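Local structure of insecticidal crystal protein Cry35Ab1 (Bacillus thuringiensis, 4JP0) at residues A[184-189]-A[201-206]; A[157-162]-A[310-315]; A[119-124]-A[133-138]; A[353-358]-A[362-367]. The protein forms one component of a binary insecticidal toxin, acting with Cry34Ab1 against western corn rootworm larvae, probably by attacking the midgut epithelium. All blocks are in the same frame, centred on the assembly; numbering follows the deposited sequence.

Contact 1. Residues A[184-189]-A[201-206]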
loop_
_atom_site.group_PDB
_atom_site.type_symbol
_atom_site.label_atom_id
_atom_site.label_comp_id
_atom_site.label_asym_id
_atom_site.label_seq_id
_atom_site.Cartn_x
_atom_site.Cartn_y
_atom_site.Cartn_z
ATOM N N ILE A 184 7.790 7.208 -7.567
ATOM C CA ILE A 184 7.218 8.537 -7.660
ATOM C C ILE A 184 6.132 8.777 -6.625
ATOM O O ILE A 184 5.850 9.927 -6.295
ATOM C CB ILE A 184 6.693 8.847 -9.099
ATOM C CG1 ILE A 184 5.707 7.765 -9.552
ATOM C CG2 ILE A 184 7.886 8.937 -10.086
ATOM C CD1 ILE A 184 4.890 8.161 -10.816
ATOM N N MET A 185 5.524 7.702 -6.130
ATOM C CA MET A 185 4.452 7.804 -5.139
ATOM C C MET A 185 4.999 7.690 -3.715
ATOM O O MET A 185 4.225 7.658 -2.743
ATOM C CB MET A 185 3.436 6.682 -5.361
ATOM C CG MET A 185 2.753 6.762 -6.701
ATOM S SD MET A 185 1.798 5.294 -7.042
ATOM C CE MET A 185 1.509 5.518 -8.802
ATOM N N VAL A 186 6.313 7.606 -3.590
ATOM C CA VAL A 186 6.947 7.463 -2.290
ATOM C C VAL A 186 7.801 8.656 -1.932
ATOM O O VAL A 186 8.671 9.026 -2.697
ATOM C CB VAL A 186 7.841 6.215 -2.258
ATOM C CG1 VAL A 186 8.681 6.191 -0.964
ATOM C CG2 VAL A 186 6.978 4.966 -2.404
ATOM N N ASN A 187 7.540 9.264 -0.775
ATOM C CA ASN A 187 8.355 10.371 -0.310
ATOM C C ASN A 187 9.439 9.782 0.574
ATOM O O ASN A 187 9.169 9.406 1.716
ATOM C CB ASN A 187 7.498 11.400 0.436
ATOM C CG ASN A 187 8.330 12.416 1.208
ATOM O OD1 ASN A 187 9.370 12.884 0.690
ATOM N ND2 ASN A 187 8.002 12.831 2.355
ATOM N N ASP A 188 10.652 9.689 0.022
ATOM C CA ASP A 188 11.817 9.091 0.694
ATOM C C ASP A 188 12.872 10.194 0.775
ATOM O O ASP A 188 13.680 10.379 -0.141
ATOM C CB ASP A 188 12.330 7.887 -0.106
ATOM C CG ASP A 188 13.440 7.093 0.618
ATOM O OD1 ASP A 188 14.044 7.593 1.593
ATOM O OD2 ASP A 188 13.770 5.949 0.263
ATOM N N PRO A 189 12.816 10.951 1.868
ATOM C CA PRO A 189 13.671 12.136 2.059
ATOM C C PRO A 189 15.161 11.836 2.199
ATOM O O PRO A 189 15.978 12.762 2.153
ATOM C CB PRO A 189 13.146 12.727 3.369
ATOM C CG PRO A 189 12.598 11.541 4.088
ATOM C CD PRO A 189 11.883 10.748 2.993
ATOM N N PRO A 201 13.306 1.767 -8.417
ATOM C CA PRO A 201 12.126 2.378 -9.058
ATOM C C PRO A 201 10.827 1.840 -8.484
ATOM O O PRO A 201 9.824 2.523 -8.542
ATOM C CB PRO A 201 12.269 1.987 -10.540
ATOM C CG PRO A 201 13.219 0.767 -10.508
ATOM C CD PRO A 201 14.180 1.081 -9.400
ATOM N N TYR A 202 10.850 0.608 -7.985
ATOM C CA TYR A 202 9.701 0.092 -7.240
ATOM C C TYR A 202 10.062 -0.197 -5.814
ATOM O O TYR A 202 11.051 -0.889 -5.544
ATOM C CB TYR A 202 9.128 -1.174 -7.871
ATOM C CG TYR A 202 8.449 -0.887 -9.185
ATOM C CD1 TYR A 202 9.174 -0.913 -10.395
ATOM C CD2 TYR A 202 7.106 -0.522 -9.222
ATOM C CE1 TYR A 202 8.543 -0.638 -11.641
ATOM C CE2 TYR A 202 6.474 -0.251 -10.441
ATOM C CZ TYR A 202 7.192 -0.305 -11.633
ATOM O OH TYR A 202 6.537 0.013 -12.792
ATOM N N TYR A 203 9.264 0.334 -4.890
ATOM C CA TYR A 203 9.443 -0.000 -3.460
ATOM C C TYR A 203 8.559 -1.185 -3.138
ATOM O O TYR A 203 7.546 -1.411 -3.815
ATOM C CB TYR A 203 8.999 1.186 -2.576
ATOM C CG TYR A 203 10.050 2.296 -2.473
ATOM C CD1 TYR A 203 10.496 2.966 -3.604
ATOM C CD2 TYR A 203 10.582 2.669 -1.214
ATOM C CE1 TYR A 203 11.483 3.966 -3.516
ATOM C CE2 TYR A 203 11.512 3.639 -1.102
ATOM C CZ TYR A 203 11.967 4.305 -2.260
ATOM O OH TYR A 203 12.907 5.290 -2.130
ATOM N N ILE A 204 8.894 -1.923 -2.077
ATOM C CA ILE A 204 8.088 -3.038 -1.614
ATOM C C ILE A 204 7.283 -2.615 -0.391
ATOM O O ILE A 204 7.826 -2.133 0.612
ATOM C CB ILE A 204 8.999 -4.220 -1.233
ATOM C CG1 ILE A 204 9.760 -4.700 -2.453
ATOM C CG2 ILE A 204 8.180 -5.430 -0.697
ATOM C CD1 ILE A 204 10.949 -5.650 -2.084
ATOM N N LEU A 205 5.976 -2.757 -0.494
ATOM C CA LEU A 205 5.074 -2.456 0.629
ATOM C C LEU A 205 4.466 -3.813 1.101
ATOM O O LEU A 205 3.822 -4.552 0.336
ATOM C CB LEU A 205 4.011 -1.441 0.181
ATOM C CG LEU A 205 2.901 -1.065 1.161
ATOM C CD1 LEU A 205 3.465 -0.606 2.515
ATOM C CD2 LEU A 205 1.966 0.003 0.544
ATOM N N LYS A 206 4.719 -4.141 2.367
ATOM C CA LYS A 206 4.299 -5.402 2.934
ATOM C C LYS A 206 3.270 -5.143 3.990
ATOM O O LYS A 206 3.301 -4.085 4.656
ATOM C CB LYS A 206 5.476 -6.038 3.668
ATOM C CG LYS A 206 6.725 -6.213 2.862
ATOM C CD LYS A 206 7.691 -7.107 3.632
ATOM C CE LYS A 206 9.047 -7.162 2.968
ATOM N NZ LYS A 206 9.965 -8.102 3.625
#
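The ring of Tyr203 is met in two ways from the loop 184-189: a methyl group lies over one face and a carboxylate oxygen reaches its hydroxyl at the edge. Val186 supplies the methyl. A chi1 of 171° swings its CG1 away from the backbone N and over the ring, 4.0 Å from the centroid of the Tyr203 ring as a CH-pi contact, displaced toward the CE2 rim, where Val186 CG1 and Tyr203 CE2 are 3.8 Å apart. The other methyl, CG2, approaches the root of the ring at Tyr203 CG. In the toxin_10 domain, Tyr203 stands near the start of the long strand 202-221 of an antiparallel sheet, and the loop that faces it leads from edge strand 174-182 to helix 193-199. Asp188 lies farther along this loop, its carboxylate plane turned 73° from the ring. Tyr203 OH donates a 2.6 Å hydrogen bond to Asp188 OD2, which receives it in the plane of the ring and through the lone pair directed away from OD1. The same oxygen forms a salt bridge with Arg322 of strand 307-323, which probably favours the ionised carboxylate in this buried place, while Gln196 NE2 of the intervening helix hydrogen-bonds to Tyr203 OH.

Contact 2. Residues A[157-162]-A[310-315]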
loop_
_atom_site.group_PDB
_atom_site.type_symbol
_atom_site.label_atom_id
_atom_site.label_comp_id
_atom_site.label_asym_id
_atom_site.label_seq_id
_atom_site.Cartn_x
_atom_site.Cartn_y
_atom_site.Cartn_z
ATOM N N ASP A 157 -4.227 -19.039 14.977
ATOM C CA ASP A 157 -5.095 -18.771 16.130
ATOM C C ASP A 157 -4.378 -17.946 17.205
ATOM O O ASP A 157 -3.163 -18.015 17.315
ATOM C CB ASP A 157 -5.493 -20.083 16.769
ATOM C CG ASP A 157 -6.462 -20.895 15.930
ATOM O OD1 ASP A 157 -6.953 -20.436 14.862
ATOM O OD2 ASP A 157 -6.812 -22.028 16.329
ATOM N N TYR A 158 -5.120 -17.183 18.008
ATOM C CA TYR A 158 -4.495 -16.465 19.126
ATOM C C TYR A 158 -4.075 -17.498 20.163
ATOM O O TYR A 158 -4.640 -18.592 20.199
ATOM C CB TYR A 158 -5.405 -15.391 19.718
ATOM C CG TYR A 158 -6.753 -15.877 20.178
ATOM C CD1 TYR A 158 -6.933 -16.375 21.466
ATOM C CD2 TYR A 158 -7.856 -15.826 19.334
ATOM C CE1 TYR A 158 -8.166 -16.817 21.889
ATOM C CE2 TYR A 158 -9.097 -16.264 19.757
ATOM C CZ TYR A 158 -9.247 -16.754 21.031
ATOM O OH TYR A 158 -10.478 -17.188 21.436
ATOM N N PRO A 159 -3.092 -17.163 21.001
ATOM C CA PRO A 159 -2.537 -18.127 21.956
ATOM C C PRO A 159 -3.551 -18.542 22.993
ATOM O O PRO A 159 -4.485 -17.794 23.285
ATOM C CB PRO A 159 -1.409 -17.343 22.631
ATOM C CG PRO A 159 -1.075 -16.239 21.597
ATOM C CD PRO A 159 -2.443 -15.847 21.102
ATOM N N LYS A 160 -3.363 -19.735 23.538
ATOM C CA LYS A 160 -4.243 -20.213 24.612
ATOM C C LYS A 160 -3.379 -20.610 25.777
ATOM O O LYS A 160 -2.206 -20.933 25.588
ATOM C CB LYS A 160 -5.053 -21.427 24.147
ATOM C CG LYS A 160 -5.793 -21.226 22.853
ATOM C CD LYS A 160 -7.012 -20.337 23.044
ATOM C CE LYS A 160 -7.811 -20.243 21.749
ATOM N NZ LYS A 160 -6.931 -19.993 20.551
ATOM N N TYR A 161 -3.945 -20.591 26.983
ATOM C CA TYR A 161 -3.182 -20.968 28.163
ATOM C C TYR A 161 -2.795 -22.445 28.115
ATOM O O TYR A 161 -3.522 -23.277 27.573
ATOM C CB TYR A 161 -3.977 -20.704 29.432
ATOM C CG TYR A 161 -3.952 -19.285 29.929
ATOM C CD1 TYR A 161 -5.007 -18.418 29.658
ATOM C CD2 TYR A 161 -2.901 -18.820 30.722
ATOM C CE1 TYR A 161 -5.002 -17.113 30.151
ATOM C CE2 TYR A 161 -2.885 -17.522 31.218
ATOM C CZ TYR A 161 -3.933 -16.658 30.919
ATOM O OH TYR A 161 -3.931 -15.353 31.401
ATOM N N SER A 162 -1.628 -22.745 28.668
ATOM C CA SER A 162 -1.127 -24.118 28.742
ATOM C C SER A 162 -1.591 -24.685 30.068
ATOM O O SER A 162 -1.315 -24.078 31.105
ATOM C CB SER A 162 0.392 -24.122 28.765
ATOM O OG SER A 162 0.841 -23.947 30.107
ATOM N N ILE A 310 -6.839 -13.033 29.862
ATOM C CA ILE A 310 -6.001 -12.130 29.119
ATOM C C ILE A 310 -6.631 -12.006 27.746
ATOM O O ILE A 310 -7.313 -12.915 27.280
ATOM C CB ILE A 310 -4.552 -12.653 29.024
ATOM C CG1 ILE A 310 -3.625 -11.565 28.448
ATOM C CG2 ILE A 310 -4.503 -13.895 28.188
ATOM C CD1 ILE A 310 -2.152 -11.809 28.650
ATOM N N GLY A 311 -6.380 -10.890 27.077
ATOM C CA GLY A 311 -6.937 -10.675 25.766
ATOM C C GLY A 311 -5.887 -10.445 24.697
ATOM O O GLY A 311 -4.768 -10.005 24.990
ATOM N N PHE A 312 -6.249 -10.785 23.466
ATOM C CA PHE A 312 -5.375 -10.536 22.325
ATOM C C PHE A 312 -6.059 -9.721 21.250
ATOM O O PHE A 312 -7.282 -9.759 21.109
ATOM C CB PHE A 312 -4.920 -11.855 21.730
ATOM C CG PHE A 312 -4.072 -12.673 22.668
ATOM C CD1 PHE A 312 -4.643 -13.633 23.493
ATOM C CD2 PHE A 312 -2.707 -12.478 22.725
ATOM C CE1 PHE A 312 -3.881 -14.370 24.361
ATOM C CE2 PHE A 312 -1.931 -13.231 23.576
ATOM C CZ PHE A 312 -2.520 -14.183 24.394
ATOM N N LEU A 313 -5.238 -9.002 20.496
ATOM C CA LEU A 313 -5.658 -8.209 19.338
ATOM C C LEU A 313 -4.839 -8.624 18.139
ATOM O O LEU A 313 -3.671 -9.002 18.282
ATOM C CB LEU A 313 -5.378 -6.734 19.604
ATOM C CG LEU A 313 -6.278 -6.124 20.680
ATOM C CD1 LEU A 313 -5.672 -4.859 21.226
ATOM C CD2 LEU A 313 -7.657 -5.857 20.026
ATOM N N THR A 314 -5.446 -8.524 16.952
ATOM C CA THR A 314 -4.721 -8.744 15.717
ATOM C C THR A 314 -4.024 -7.448 15.429
ATOM O O THR A 314 -4.667 -6.392 15.389
ATOM C CB THR A 314 -5.666 -9.078 14.557
ATOM O OG1 THR A 314 -6.181 -10.392 14.747
ATOM C CG2 THR A 314 -4.877 -9.188 13.229
ATOM N N ILE A 315 -2.707 -7.530 15.283
ATOM C CA ILE A 315 -1.898 -6.387 14.920
ATOM C C ILE A 315 -1.696 -6.402 13.424
ATOM O O ILE A 315 -1.512 -7.463 12.843
ATOM C CB ILE A 315 -0.520 -6.452 15.581
ATOM C CG1 ILE A 315 -0.628 -6.614 17.102
ATOM C CG2 ILE A 315 0.257 -5.147 15.255
ATOM C CD1 ILE A 315 -1.282 -5.396 17.804
#
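The irregular segment 157-162 runs nearly antiparallel to the start of 310-315, the two directions 162° apart, with the CA atoms of Tyr158 and Phe312 facing each other at 6.8 Å. Phe312 is the flat surface of the contact. The ring of Pro159 lies over one of its faces: Pro159 CD stands 3.5 Å from the centroid of the Phe312 ring and almost on its normal, 7° off, a well-centred CH-pi contact; Pro159 CG continues toward the CE2-CZ rim and CB passes beyond CZ. Tyr158 comes in obliquely near the root of the same side chain, with Tyr158 CB 4.1 Å from Phe312 CB. Tyr161 reaches the strand by its far end, obliquely, its OH and CE1 both resting against one methyl from the same side, at 3.6 Å from Tyr161 OH to Ile310 CG2. With Ile310 CG1 trans to the backbone N (chi1 -170°), that methyl falls between N and the carbonyl carbon, facing the tyrosine. Within the loop, Lys160 folds back so that NZ donates a 2.7 Å hydrogen bond to Tyr158 O and lies above the Tyr158 ring, offset toward its rim. Strand 307-323 is an inner member of the toxin_10 sheet, between 202-221 and 327-346; the loop, which connects strand 135-142 to strand 174-182, lies along it, over side chains on one face, and Ile167 from the same loop also touches Phe312. Attachment thus depends on shape fit and burial of carbon surface rather than on directional bonds, and Pro159 O, buried without a partner in the model, probably pays a desolvation cost.

Contact 3. Residues A[119-124]-A[133-138]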
loop_
_atom_site.group_PDB
_atom_site.type_symbol
_atom_site.label_atom_id
_atom_site.label_comp_id
_atom_site.label_asym_id
_atom_site.label_seq_id
_atom_site.Cartn_x
_atom_site.Cartn_y
_atom_site.Cartn_z
ATOM N N GLY A 119 8.808 19.680 -34.774
ATOM C CA GLY A 119 9.551 19.777 -33.530
ATOM C C GLY A 119 8.615 19.966 -32.347
ATOM O O GLY A 119 9.017 19.723 -31.218
ATOM N N LEU A 120 7.388 20.427 -32.590
ATOM C CA LEU A 120 6.440 20.642 -31.497
ATOM C C LEU A 120 5.606 19.390 -31.211
ATOM O O LEU A 120 5.401 18.577 -32.091
ATOM C CB LEU A 120 5.475 21.802 -31.826
ATOM C CG LEU A 120 6.086 23.187 -32.051
ATOM C CD1 LEU A 120 4.960 24.219 -32.011
ATOM C CD2 LEU A 120 7.141 23.502 -31.030
ATOM N N ILE A 121 5.183 19.212 -29.951
ATOM C CA ILE A 121 4.257 18.113 -29.645
ATOM C C ILE A 121 3.099 18.721 -28.834
ATOM O O ILE A 121 3.303 19.559 -27.974
ATOM C CB ILE A 121 4.972 16.925 -28.957
ATOM C CG1 ILE A 121 4.012 15.747 -28.660
ATOM C CG2 ILE A 121 5.574 17.338 -27.639
ATOM C CD1 ILE A 121 4.854 14.535 -28.130
ATOM N N ARG A 122 1.880 18.353 -29.198
ATOM C CA ARG A 122 0.679 18.915 -28.576
ATOM C C ARG A 122 -0.360 17.821 -28.385
ATOM O O ARG A 122 -0.202 16.734 -28.903
ATOM C CB ARG A 122 0.087 19.921 -29.567
ATOM C CG ARG A 122 0.928 21.215 -29.798
ATOM C CD ARG A 122 1.039 22.076 -28.519
ATOM N NE ARG A 122 1.761 23.349 -28.683
ATOM C CZ ARG A 122 3.043 23.534 -28.445
ATOM N NH1 ARG A 122 3.799 22.516 -28.048
ATOM N NH2 ARG A 122 3.568 24.755 -28.558
ATOM N N LEU A 123 -1.423 18.104 -27.623
ATOM C CA LEU A 123 -2.526 17.186 -27.503
ATOM C C LEU A 123 -3.580 17.753 -28.424
ATOM O O LEU A 123 -3.804 18.979 -28.430
ATOM C CB LEU A 123 -3.097 17.188 -26.086
ATOM C CG LEU A 123 -2.203 16.456 -25.070
ATOM C CD1 LEU A 123 -2.856 16.618 -23.732
ATOM C CD2 LEU A 123 -2.161 14.977 -25.439
ATOM N N THR A 124 -4.184 16.892 -29.240
ATOM C CA THR A 124 -5.354 17.315 -29.998
ATOM C C THR A 124 -6.309 16.148 -30.231
ATOM O O THR A 124 -6.067 15.026 -29.776
ATOM C CB THR A 124 -4.986 18.036 -31.280
ATOM O OG1 THR A 124 -6.163 18.698 -31.774
ATOM C CG2 THR A 124 -4.613 17.032 -32.347
ATOM N N GLN A 133 -0.062 11.072 -35.136
ATOM C CA GLN A 133 -0.607 10.692 -33.851
ATOM C C GLN A 133 -0.185 9.256 -33.496
ATOM O O GLN A 133 -0.690 8.669 -32.551
ATOM C CB GLN A 133 -2.142 10.833 -33.905
ATOM C CG GLN A 133 -2.548 12.331 -33.991
ATOM C CD GLN A 133 -4.047 12.530 -33.986
ATOM O OE1 GLN A 133 -4.781 11.618 -34.331
ATOM N NE2 GLN A 133 -4.504 13.702 -33.535
ATOM N N GLN A 134 0.795 8.711 -34.222
ATOM C CA GLN A 134 1.261 7.361 -33.919
ATOM C C GLN A 134 2.703 7.423 -33.361
ATOM O O GLN A 134 3.539 8.169 -33.869
ATOM C CB GLN A 134 1.238 6.452 -35.145
ATOM C CG GLN A 134 -0.014 6.544 -36.044
ATOM C CD GLN A 134 -1.278 6.260 -35.286
ATOM O OE1 GLN A 134 -1.362 5.247 -34.595
ATOM N NE2 GLN A 134 -2.285 7.142 -35.425
ATOM N N TRP A 135 2.987 6.582 -32.371
ATOM C CA TRP A 135 4.228 6.646 -31.604
ATOM C C TRP A 135 4.813 5.264 -31.376
ATOM O O TRP A 135 4.081 4.286 -31.201
ATOM C CB TRP A 135 3.943 7.299 -30.227
ATOM C CG TRP A 135 3.357 8.675 -30.376
ATOM C CD1 TRP A 135 2.063 8.990 -30.550
ATOM C CD2 TRP A 135 4.092 9.891 -30.539
ATOM N NE1 TRP A 135 1.912 10.341 -30.761
ATOM C CE2 TRP A 135 3.149 10.926 -30.758
ATOM C CE3 TRP A 135 5.448 10.223 -30.441
ATOM C CZ2 TRP A 135 3.517 12.265 -30.914
ATOM C CZ3 TRP A 135 5.826 11.563 -30.581
ATOM C CH2 TRP A 135 4.855 12.575 -30.821
ATOM N N ASN A 136 6.145 5.213 -31.340
ATOM C CA ASN A 136 6.864 3.989 -31.105
ATOM C C ASN A 136 7.575 4.062 -29.787
ATOM O O ASN A 136 8.098 5.107 -29.447
ATOM C CB ASN A 136 7.892 3.809 -32.208
ATOM C CG ASN A 136 7.228 3.604 -33.569
ATOM O OD1 ASN A 136 6.284 2.804 -33.703
ATOM N ND2 ASN A 136 7.681 4.346 -34.560
ATOM N N LEU A 137 7.605 2.927 -29.073
ATOM C CA LEU A 137 8.312 2.832 -27.801
ATOM C C LEU A 137 9.484 1.898 -27.964
ATOM O O LEU A 137 9.311 0.718 -28.383
ATOM C CB LEU A 137 7.376 2.384 -26.669
ATOM C CG LEU A 137 6.701 3.563 -25.924
ATOM C CD1 LEU A 137 5.698 4.288 -26.770
ATOM C CD2 LEU A 137 6.027 3.062 -24.630
ATOM N N THR A 138 10.675 2.401 -27.667
ATOM C CA THR A 138 11.876 1.608 -27.809
ATOM C C THR A 138 12.472 1.369 -26.430
ATOM O O THR A 138 12.768 2.321 -25.733
ATOM C CB THR A 138 12.880 2.416 -28.651
ATOM O OG1 THR A 138 12.301 2.706 -29.937
ATOM C CG2 THR A 138 14.151 1.593 -28.944
#
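In the beta-trefoil, ricin B-type lectin domain, this contact brings the short strand 121-124, partner of 109-112 in a two-stranded antiparallel hairpin, against the beginning of strand 135-142, with Ile121 meeting Trp135 in the buried interior. The isoleucine arrives end first. Its chain is fully extended, chi1 -179° placing CG1 opposite the backbone N, and this carries CD1 to the benzene part of the indole, 3.3 Å from Ile121 CD1 to Trp135 CH2, a close approach. Trp135 CZ2 is the next nearest atom, 3.8 Å from Ile121 CD1, so the methyl addresses the far corner of the six-membered ring and comes at it obliquely. The pyrrole side is engaged by the hairpin as well: Trp135 NE1 hydrogen-bonds to the backbone oxygen of Leu110, which helps fix the rotation of the indole, while Ile10 and Ile102 pack on the same side chain from other strands. At the other end of the contact, Gln133 stretches its side chain at about a right angle to that of Thr124. Its amide has three partners: OE1 accepts from Ser127 N, NE2 donates to Asp125 O, and NE2 also hydrogen-bonds to Thr111 OG1. Across the segments that amide meets only a methyl group, Thr124 CG2 lying 3.5 Å from Gln133 NE2.

Contact 4. Residues A[353-358]-A[362-367]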
loop_
_atom_site.group_PDB
_atom_site.type_symbol
_atom_site.label_atom_id
_atom_site.label_comp_id
_atom_site.label_asym_id
_atom_site.label_seq_id
_atom_site.Cartn_x
_atom_site.Cartn_y
_atom_site.Cartn_z
ATOM N N LEU A 353 -16.765 -25.336 27.916
ATOM C CA LEU A 353 -18.117 -25.380 27.328
ATOM C C LEU A 353 -18.090 -25.984 25.916
ATOM O O LEU A 353 -19.011 -26.717 25.490
ATOM C CB LEU A 353 -18.728 -23.975 27.269
ATOM C CG LEU A 353 -18.835 -23.282 28.638
ATOM C CD1 LEU A 353 -18.721 -21.730 28.498
ATOM C CD2 LEU A 353 -20.108 -23.667 29.362
ATOM N N LEU A 354 -17.059 -25.671 25.162
ATOM C CA LEU A 354 -16.997 -26.219 23.806
ATOM C C LEU A 354 -16.832 -27.736 23.883
ATOM O O LEU A 354 -17.472 -28.486 23.133
ATOM C CB LEU A 354 -15.845 -25.587 23.015
ATOM C CG LEU A 354 -15.692 -25.972 21.544
ATOM C CD1 LEU A 354 -16.983 -25.724 20.783
ATOM C CD2 LEU A 354 -14.510 -25.204 20.886
ATOM N N LEU A 355 -15.976 -28.188 24.791
ATOM C CA LEU A 355 -15.739 -29.605 24.927
ATOM C C LEU A 355 -17.026 -30.347 25.283
ATOM O O LEU A 355 -17.216 -31.512 24.898
ATOM C CB LEU A 355 -14.707 -29.872 26.008
ATOM C CG LEU A 355 -13.237 -29.627 25.645
ATOM C CD1 LEU A 355 -12.348 -29.806 26.851
ATOM C CD2 LEU A 355 -12.802 -30.554 24.509
ATOM N N LEU A 356 -17.874 -29.693 26.065
ATOM C CA LEU A 356 -19.112 -30.331 26.503
ATOM C C LEU A 356 -20.092 -30.641 25.350
ATOM O O LEU A 356 -21.038 -31.406 25.549
ATOM C CB LEU A 356 -19.805 -29.501 27.565
ATOM C CG LEU A 356 -19.255 -29.503 29.001
ATOM C CD1 LEU A 356 -20.075 -28.476 29.828
ATOM C CD2 LEU A 356 -19.331 -30.851 29.664
ATOM N N THR A 357 -19.871 -30.071 24.165
ATOM C CA THR A 357 -20.762 -30.368 23.033
ATOM C C THR A 357 -20.517 -31.739 22.423
ATOM O O THR A 357 -21.292 -32.208 21.582
ATOM C CB THR A 357 -20.660 -29.333 21.928
ATOM O OG1 THR A 357 -19.307 -29.261 21.472
ATOM C CG2 THR A 357 -20.957 -27.961 22.482
ATOM N N ASN A 358 -19.442 -32.393 22.792
ATOM C CA ASN A 358 -19.190 -33.770 22.352
ATOM C C ASN A 358 -18.368 -34.627 23.318
ATOM O O ASN A 358 -17.724 -35.540 22.933
ATOM C CB ASN A 358 -18.626 -33.809 20.941
ATOM C CG ASN A 358 -17.240 -33.199 20.822
ATOM O OD1 ASN A 358 -16.724 -32.629 21.729
ATOM N ND2 ASN A 358 -16.663 -33.334 19.667
ATOM N N GLU A 362 -17.871 -35.930 32.977
ATOM C CA GLU A 362 -16.705 -36.569 33.581
ATOM C C GLU A 362 -15.488 -36.420 32.673
ATOM O O GLU A 362 -14.382 -36.223 33.157
ATOM C CB GLU A 362 -16.999 -38.036 33.953
ATOM C CG GLU A 362 -17.758 -38.160 35.277
ATOM C CD GLU A 362 -18.610 -39.424 35.384
ATOM O OE1 GLU A 362 -18.465 -40.173 36.378
ATOM O OE2 GLU A 362 -19.448 -39.662 34.481
ATOM N N GLU A 363 -15.685 -36.522 31.355
ATOM C CA GLU A 363 -14.564 -36.357 30.428
ATOM C C GLU A 363 -14.008 -34.936 30.472
ATOM O O GLU A 363 -12.812 -34.722 30.575
ATOM C CB GLU A 363 -14.966 -36.700 28.978
ATOM C CG GLU A 363 -15.190 -38.202 28.765
ATOM C CD GLU A 363 -15.634 -38.566 27.351
ATOM O OE1 GLU A 363 -16.094 -37.664 26.589
ATOM O OE2 GLU A 363 -15.541 -39.771 27.001
ATOM N N VAL A 364 -14.887 -33.956 30.371
ATOM C CA VAL A 364 -14.428 -32.579 30.421
ATOM C C VAL A 364 -13.739 -32.282 31.758
ATOM O O VAL A 364 -12.692 -31.640 31.801
ATOM C CB VAL A 364 -15.569 -31.620 30.151
ATOM C CG1 VAL A 364 -15.078 -30.176 30.218
ATOM C CG2 VAL A 364 -16.137 -31.942 28.756
ATOM N N GLU A 365 -14.312 -32.791 32.836
ATOM C CA GLU A 365 -13.737 -32.581 34.151
ATOM C C GLU A 365 -12.284 -33.023 34.141
ATOM O O GLU A 365 -11.407 -32.322 34.656
ATOM C CB GLU A 365 -14.525 -33.359 35.202
ATOM C CG GLU A 365 -13.965 -33.287 36.609
ATOM C CD GLU A 365 -14.709 -34.220 37.550
ATOM O OE1 GLU A 365 -15.952 -34.084 37.669
ATOM O OE2 GLU A 365 -14.052 -35.105 38.153
ATOM N N GLU A 366 -12.046 -34.196 33.547
ATOM C CA GLU A 366 -10.704 -34.756 33.430
ATOM C C GLU A 366 -9.802 -33.931 32.527
ATOM O O GLU A 366 -8.635 -33.688 32.853
ATOM C CB GLU A 366 -10.751 -36.204 32.893
ATOM C CG GLU A 366 -9.366 -36.674 32.494
ATOM C CD GLU A 366 -9.249 -38.156 32.142
ATOM O OE1 GLU A 366 -10.111 -39.010 32.527
ATOM O OE2 GLU A 366 -8.243 -38.456 31.471
ATOM N N ILE A 367 -10.335 -33.479 31.396
ATOM C CA ILE A 367 -9.519 -32.747 30.430
ATOM C C ILE A 367 -9.121 -31.354 30.905
ATOM O O ILE A 367 -7.994 -30.892 30.654
ATOM C CB ILE A 367 -10.281 -32.608 29.107
ATOM C CG1 ILE A 367 -10.478 -33.989 28.466
ATOM C CG2 ILE A 367 -9.551 -31.614 28.158
ATOM C CD1 ILE A 367 -11.444 -33.984 27.307
#
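Val364 pushes its CG2 methyl between Leu355 and Leu356, overlapping the base of the first and the tip of the second. The distances are 3.7 Å from Val364 CG2 to Leu355 CB and 3.5 Å from Val364 CG2 to Leu356 CD2, the latter tighter than ordinary carbon contact. The valine's chi1 of 179° turns CG2 to the side of the backbone N, trans to the carbonyl carbon, and so into this place. Leu356 and Val364 meet at about a right angle. One helical turn on, Ile367 meets the other end of Leu355: its branch methyl CG2 is 3.6 Å from Leu355 CD1, the two side chains crossing at a slant. Two consecutive short helices, 349-355 and 361-368, pack against each other here near the C-terminus, joined by a tight connection that includes a type I beta turn from Leu355 to Asn358. Thr357 OG1 turns back to donate a 2.6 Å hydrogen bond to Leu354 O in the carbonyl plane, and Thr357 N hydrogen-bonds to that same oxygen, so two donors share Leu354 O and tie down the turn. On the second helix, Glu363 OE1 accepts from Ser360 N. Helix 372-380 adds Leu375 against Val364 and Leu378 against Leu353. Between 353-358 and 362-367 the contact is aliphatic, without a polar bond, so its grip is by van der Waals packing and exclusion of water, while polar bonds hold the turn.

Overall arrangement
The four contacts are spread along an elongated chain, with contact 3 in the lectin-like domain and contacts 2 and 4 on the opposite side of the chain's centre. Contacts 1 and 3 are buried; contacts 2 and 4 are only partly so. Contacts 1 and 2 reach neighbouring strands of one sheet, 202-221 and 307-323, though their centres lie 33 Å apart. Only contact 1, nearest the centre of the chain, joins its segments by a hydrogen bond; the others rely on apolar contact, with an aromatic surface in 2 and 3 and aliphatic branches in 4. Contacts 3 and 4 are the farthest apart, their centres 76 Å from each other.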